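Local coordinates for extracellular solute-binding protein family 1 (Kribbella flavida, PDB 5IXP) that probably serves as the solute-binding component of an ABC transporter, capturing a substrate outside the cell for import, at residues A[99-102]-A[103-107]; A[293-297]-A[298-302]; A[46-49]-A[50-53]. One frame throughout, in Å; residues are numbered along the deposited sequence. Where two conformers were deposited one is given.

Contact 1 of 3, residues A[99-102]-A[103-107]; sequences ATTS and DGRII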
# COMPACT_ATOMS: atom_id res chain seq x y z
N ALA A 99 11.55 6.11 0.42
CA ALA A 99 11.70 7.54 0.65
C ALA A 99 13.14 8.00 0.48
O ALA A 99 13.52 9.06 0.99
CB ALA A 99 11.19 7.91 2.05
N THR A 100 13.95 7.22 -0.24
CA THR A 100 15.35 7.55 -0.50
C THR A 100 15.53 7.84 -1.98
O THR A 100 15.04 7.08 -2.83
CB THR A 100 16.28 6.41 -0.06
OG1 THR A 100 16.03 6.10 1.31
CG2 THR A 100 17.75 6.79 -0.23
N THR A 101 16.22 8.93 -2.29
CA THR A 101 16.48 9.32 -3.66
C THR A 101 17.55 8.42 -4.27
O THR A 101 18.25 7.68 -3.58
CB THR A 101 16.96 10.76 -3.74
OG1 THR A 101 18.24 10.86 -3.11
CG2 THR A 101 15.97 11.69 -3.04
N SER A 102 17.69 8.53 -5.59
CA SER A 102 18.75 7.79 -6.28
C SER A 102 20.12 8.13 -5.73
O SER A 102 21.00 7.26 -5.69
CB SER A 102 18.69 8.08 -7.78
OG SER A 102 17.44 7.70 -8.32
N ASP A 103 20.32 9.36 -5.29
CA ASP A 103 21.61 9.81 -4.79
C ASP A 103 21.77 9.61 -3.29
O ASP A 103 22.79 10.03 -2.73
CB ASP A 103 21.83 11.28 -5.14
CG ASP A 103 20.68 12.16 -4.69
OD1 ASP A 103 19.77 12.43 -5.51
OD2 ASP A 103 20.68 12.56 -3.51
N GLY A 104 20.80 9.00 -2.62
CA GLY A 104 20.94 8.63 -1.23
C GLY A 104 20.29 9.55 -0.21
O GLY A 104 20.36 9.26 0.99
N ARG A 105 19.67 10.64 -0.64
CA ARG A 105 19.02 11.53 0.31
C ARG A 105 17.73 10.89 0.83
O ARG A 105 16.99 10.26 0.08
CB ARG A 105 18.72 12.88 -0.35
CG ARG A 105 19.97 13.70 -0.63
CD ARG A 105 19.64 14.96 -1.42
NE ARG A 105 19.31 14.67 -2.81
CZ ARG A 105 18.80 15.56 -3.66
NH1 ARG A 105 18.53 15.21 -4.91
NH2 ARG A 105 18.53 16.79 -3.25
N ILE A 106 17.47 11.05 2.13
CA ILE A 106 16.30 10.45 2.76
C ILE A 106 15.34 11.59 3.08
O ILE A 106 15.63 12.44 3.93
CB ILE A 106 16.67 9.65 4.01
CG1 ILE A 106 17.61 8.50 3.65
CG2 ILE A 106 15.41 9.12 4.69
CD1 ILE A 106 18.17 7.77 4.84
N ILE A 107 14.18 11.61 2.42
CA ILE A 107 13.28 12.75 2.58
C ILE A 107 12.08 12.43 3.45
O ILE A 107 11.29 13.34 3.74
CB ILE A 107 12.81 13.30 1.22
CG1 ILE A 107 11.95 12.29 0.46
CG2 ILE A 107 14.02 13.75 0.38
CD1 ILE A 107 11.19 12.93 -0.72
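Thr101 and Arg105 face each other across a tight reversal of the chain. The N of Thr101 donates to the O of Arg105 at 2.8 Å, while its own O receives the N of Gly104 at 3.0 Å. This is a type I turn followed by a G1 beta bulge, and the bonding continues outward where the N of Ile107 meets the O of Ala99 at 3.0 Å. Glycine suits position 104 because the phi of Gly104, 100°, would press a CB against the preceding carbonyl oxygen.

The Arg105 side chain passes the Thr101 hydroxyl and folds back toward Asp103 in the turn. Its CB rests 3.5 Å from OG1 of Thr101. CG and CD carry the chain on, and a bend at chi3 (-73°) brings the guanidinium round to the carboxylate. There the grip is side-on and two-pronged: NE of Arg105 lies 2.6 Å from OD2 of Asp103, and NH1 lies 3.1 Å from OD1, each oxygen being met on its syn side. NH2, the far nitrogen, turns to a second carboxylate, Asp74.

Threonine earns its place by using both branches. With chi1 at 67°, OG1 of Thr101 stands over the turn and accepts the N of Arg105 at 2.9 Å, and a weak bond from the N of Asp103. CG2 turns instead to the CB of Arg105. Two carboxylates around one arginine probably share its charge and hold the guanidinium against rotation.

The turn joins helix 93-98 to strand 108-121. Thr100 OG1 reaches back to the O of Val96 in that helix, and the N of Ile106 is bound by OD1 of Asp78. Ala99, Thr101 and Ile107 pack on helix 66-70 through Ile66 and Leu70.

Contact 2 of 3, residues A[293-297]-A[298-302]; sequences WLTAP and EQQIK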
# COMPACT_ATOMS: atom_id res chain seq x y z
N TRP A 293 10.47 11.26 16.40
CA TRP A 293 9.81 10.74 17.59
C TRP A 293 8.44 10.15 17.25
O TRP A 293 8.08 9.07 17.74
CB TRP A 293 9.68 11.84 18.64
CG TRP A 293 9.02 11.37 19.90
CD1 TRP A 293 9.62 10.73 20.95
CD2 TRP A 293 7.64 11.50 20.25
NE1 TRP A 293 8.70 10.45 21.92
CE2 TRP A 293 7.47 10.91 21.52
CE3 TRP A 293 6.52 12.05 19.60
CZ2 TRP A 293 6.23 10.85 22.16
CZ3 TRP A 293 5.30 12.01 20.25
CH2 TRP A 293 5.16 11.41 21.51
N LEU A 294 7.67 10.83 16.40
CA LEU A 294 6.36 10.32 16.02
C LEU A 294 6.46 8.97 15.32
O LEU A 294 5.49 8.20 15.34
CB LEU A 294 5.64 11.33 15.11
CG LEU A 294 5.13 12.62 15.77
CD1 LEU A 294 4.76 13.63 14.68
CD2 LEU A 294 3.93 12.35 16.69
N THR A 295 7.58 8.67 14.67
CA THR A 295 7.73 7.41 13.94
C THR A 295 8.59 6.39 14.69
O THR A 295 8.90 5.34 14.12
CB THR A 295 8.31 7.67 12.55
OG1 THR A 295 9.57 8.34 12.65
CG2 THR A 295 7.33 8.53 11.73
N ALA A 296 8.97 6.68 15.93
CA ALA A 296 9.73 5.74 16.74
C ALA A 296 8.86 4.54 17.13
O ALA A 296 7.63 4.63 17.18
CB ALA A 296 10.28 6.43 18.00
N PRO A 297 9.49 3.39 17.43
CA PRO A 297 8.70 2.19 17.76
C PRO A 297 7.67 2.38 18.87
O PRO A 297 6.54 1.90 18.72
CB PRO A 297 9.77 1.16 18.18
CG PRO A 297 11.03 1.63 17.55
CD PRO A 297 10.93 3.11 17.35
N GLU A 298 8.02 3.06 19.97
CA GLU A 298 7.06 3.23 21.05
C GLU A 298 5.83 3.99 20.57
O GLU A 298 4.70 3.69 20.98
CB GLU A 298 7.71 3.94 22.25
CG GLU A 298 8.74 3.09 23.00
CD GLU A 298 9.08 3.63 24.39
OE1 GLU A 298 8.85 4.83 24.67
OE2 GLU A 298 9.58 2.84 25.22
N GLN A 299 6.02 4.97 19.69
CA GLN A 299 4.89 5.74 19.18
C GLN A 299 4.11 4.95 18.14
O GLN A 299 2.87 5.03 18.10
CB GLN A 299 5.36 7.08 18.62
CG GLN A 299 5.55 8.13 19.73
CD GLN A 299 6.64 7.75 20.72
OE1 GLN A 299 6.36 7.37 21.86
NE2 GLN A 299 7.90 7.86 20.29
N GLN A 300 4.79 4.17 17.31
CA GLN A 300 4.05 3.36 16.35
C GLN A 300 3.19 2.31 17.05
O GLN A 300 2.10 1.97 16.57
CB GLN A 300 5.00 2.72 15.34
CG GLN A 300 5.79 3.76 14.53
CD GLN A 300 5.98 3.35 13.09
OE1 GLN A 300 5.45 2.33 12.65
NE2 GLN A 300 6.75 4.12 12.34
N ILE A 301 3.65 1.81 18.20
CA ILE A 301 2.80 0.91 18.98
C ILE A 301 1.57 1.64 19.51
O ILE A 301 0.46 1.10 19.47
CB ILE A 301 3.62 0.26 20.12
CG1 ILE A 301 4.63 -0.72 19.52
CG2 ILE A 301 2.68 -0.43 21.12
CD1 ILE A 301 5.70 -1.15 20.48
N LYS A 302 1.75 2.87 20.01
CA LYS A 302 0.59 3.62 20.49
C LYS A 302 -0.43 3.84 19.38
O LYS A 302 -1.64 3.70 19.60
CB LYS A 302 1.04 4.96 21.08
CG LYS A 302 1.87 4.84 22.33
CD LYS A 302 2.44 6.20 22.69
CE LYS A 302 3.54 6.11 23.72
NZ LYS A 302 4.28 7.40 23.81
O HOH W 1 7.95 7.81 24.05
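Between Trp293 and Gln299 the chain leaves one helix and starts another. Helix 284-294 ends as Thr295 drops out of helical angles, and Ala296 is the N-cap of helix 297-307. The O of Ala296 takes the N of Gln300 at 2.9 Å, and the O of Pro297 takes the N of Ile301 at 2.9 Å. Proline fits the first turn, where its missing N-H costs the helix no bond.

With CG anti to the backbone N (chi1 -179°), the indole of Trp293 lies where Gln299, bent at chi2 (63°), can lay its amide on it, the two planes 12° apart. CG of Gln299 sits 3.6 Å above the centroid of the six-membered ring of Trp293 as a CH-pi contact. NE2 of Gln299 lies over the same indole and donates to Trp293 O at 2.8 Å, while the N of Ala296 reaches that oxygen from the opposite face of its plane. Were Trp293 replaced by an alanine, the Gln299 amide would probably lose the surface it stacks on, and a gap would open toward Leu17 and Tyr21.

NZ of Lys302 meets OE1 of Gln299 on a lone pair at 2.9 Å, and a water donates to the same OE1 of Gln299 at 2.7 Å. Lys302 is salt-bridged to Glu20 as well. Such donors on OE1 would probably polarise the amide, making its NE2 a stronger donor to the helix end.

Contact 3 of 3, residues A[46-49]-A[50-53]; sequences ETNL and ASGS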
# COMPACT_ATOMS: atom_id res chain seq x y z
N GLU A 46 1.27 20.37 -3.50
CA GLU A 46 1.76 20.81 -4.80
C GLU A 46 1.77 22.33 -4.89
O GLU A 46 2.76 22.93 -5.33
CB GLU A 46 0.89 20.23 -5.92
CG GLU A 46 0.84 18.73 -5.95
CD GLU A 46 0.00 18.21 -7.10
OE1 GLU A 46 -0.67 19.02 -7.77
OE2 GLU A 46 0.01 16.98 -7.33
N THR A 47 0.68 22.96 -4.48
CA THR A 47 0.56 24.41 -4.62
C THR A 47 1.55 25.14 -3.74
O THR A 47 2.18 26.12 -4.18
CB THR A 47 -0.87 24.85 -4.28
OG1 THR A 47 -1.78 24.26 -5.22
CG2 THR A 47 -0.98 26.36 -4.34
N ASN A 48 1.71 24.69 -2.50
CA ASN A 48 2.56 25.38 -1.54
C ASN A 48 4.03 25.13 -1.83
O ASN A 48 4.86 26.03 -1.65
CB ASN A 48 2.20 24.93 -0.12
CG ASN A 48 0.81 25.36 0.27
OD1 ASN A 48 0.21 26.22 -0.37
ND2 ASN A 48 0.27 24.74 1.32
N LEU A 49 4.37 23.93 -2.28
CA LEU A 49 5.75 23.66 -2.68
C LEU A 49 6.16 24.56 -3.83
O LEU A 49 7.26 25.12 -3.83
CB LEU A 49 5.93 22.18 -3.06
CG LEU A 49 7.36 21.66 -3.19
CD1 LEU A 49 8.11 21.75 -1.87
CD2 LEU A 49 7.39 20.23 -3.72
N ALA A 50 5.26 24.76 -4.80
CA ALA A 50 5.58 25.59 -5.95
C ALA A 50 5.61 27.08 -5.60
O ALA A 50 6.38 27.84 -6.21
CB ALA A 50 4.58 25.33 -7.08
N SER A 51 4.78 27.52 -4.65
CA SER A 51 4.75 28.94 -4.34
C SER A 51 5.86 29.34 -3.38
O SER A 51 6.18 30.53 -3.29
CB SER A 51 3.40 29.32 -3.74
OG SER A 51 3.26 28.79 -2.43
N GLY A 52 6.46 28.38 -2.68
CA GLY A 52 7.41 28.69 -1.63
C GLY A 52 6.80 29.15 -0.32
O GLY A 52 7.53 29.64 0.54
N SER A 53 5.48 29.01 -0.14
CA SER A 53 4.84 29.47 1.08
C SER A 53 3.68 28.55 1.45
O SER A 53 3.08 27.89 0.60
CB SER A 53 4.34 30.91 0.94
OG SER A 53 3.31 30.96 -0.03
O HOH W 2 0.84 28.80 -1.35
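The side-chain amide of Asn48 carries the carbonyl oxygen of Ser53 above one face: Ser53 O is displaced toward CB and lies 3.4 Å from CG of Asn48. OD1 at the end of the amide accepts a water, at 2.8 Å, which is tilted out of the plane toward that same face. These groups meet at the C-terminal end of helix 38-51, finished by an ST turn in which Ser51 OG accepts the N of Ser53 at 3.2 Å.

The last regular helical bonds run from Ala50 N to Glu46 O at 3.1 Å and from Ser51 N to Thr47 O at 3.0 Å. Beyond them Gly52 takes a positive phi (78°), where a side chain would collide with the preceding carbonyl oxygen, and the chain departs from the helix. Asn48 O receives weak bonds from the N of both Gly52 and Ser53, and NE2 of Gln280 supplies another donor, so this helix-end carbonyl is not left without partners.

Serine suits its place because, with chi1 of Ser51 at 71°, the hydroxyl lies between the backbone N and the carbonyl carbon and can reach forward to Ser53. Leucine suits position 49, a buried site packed on Tyr69 and Met55, whereas Glu46 pairs with Lys68. The water on Asn48 OD1 bridges the two segments, its oxygen 2.7 Å from Ser51 OG.

Overall arrangement
The three contacts are separate local structures that follow in the order 3, 1, 2 along the chain. Contacts 1 and 3 have centres about 21 Å apart and nearest atoms about 9 Å apart, yet both pack on helix 66-70. Contact 2 lies about 22 Å from contact 1 and 29 Å from contact 3, centre to centre. It is related to contact 1 through strand 108-121, which residues 103-107 lead into and which Thr295 touches. A formic acid, probably from the crystallisation liquor, lies about 3 Å from the Pro297 side chain; it does not identify the transported solute.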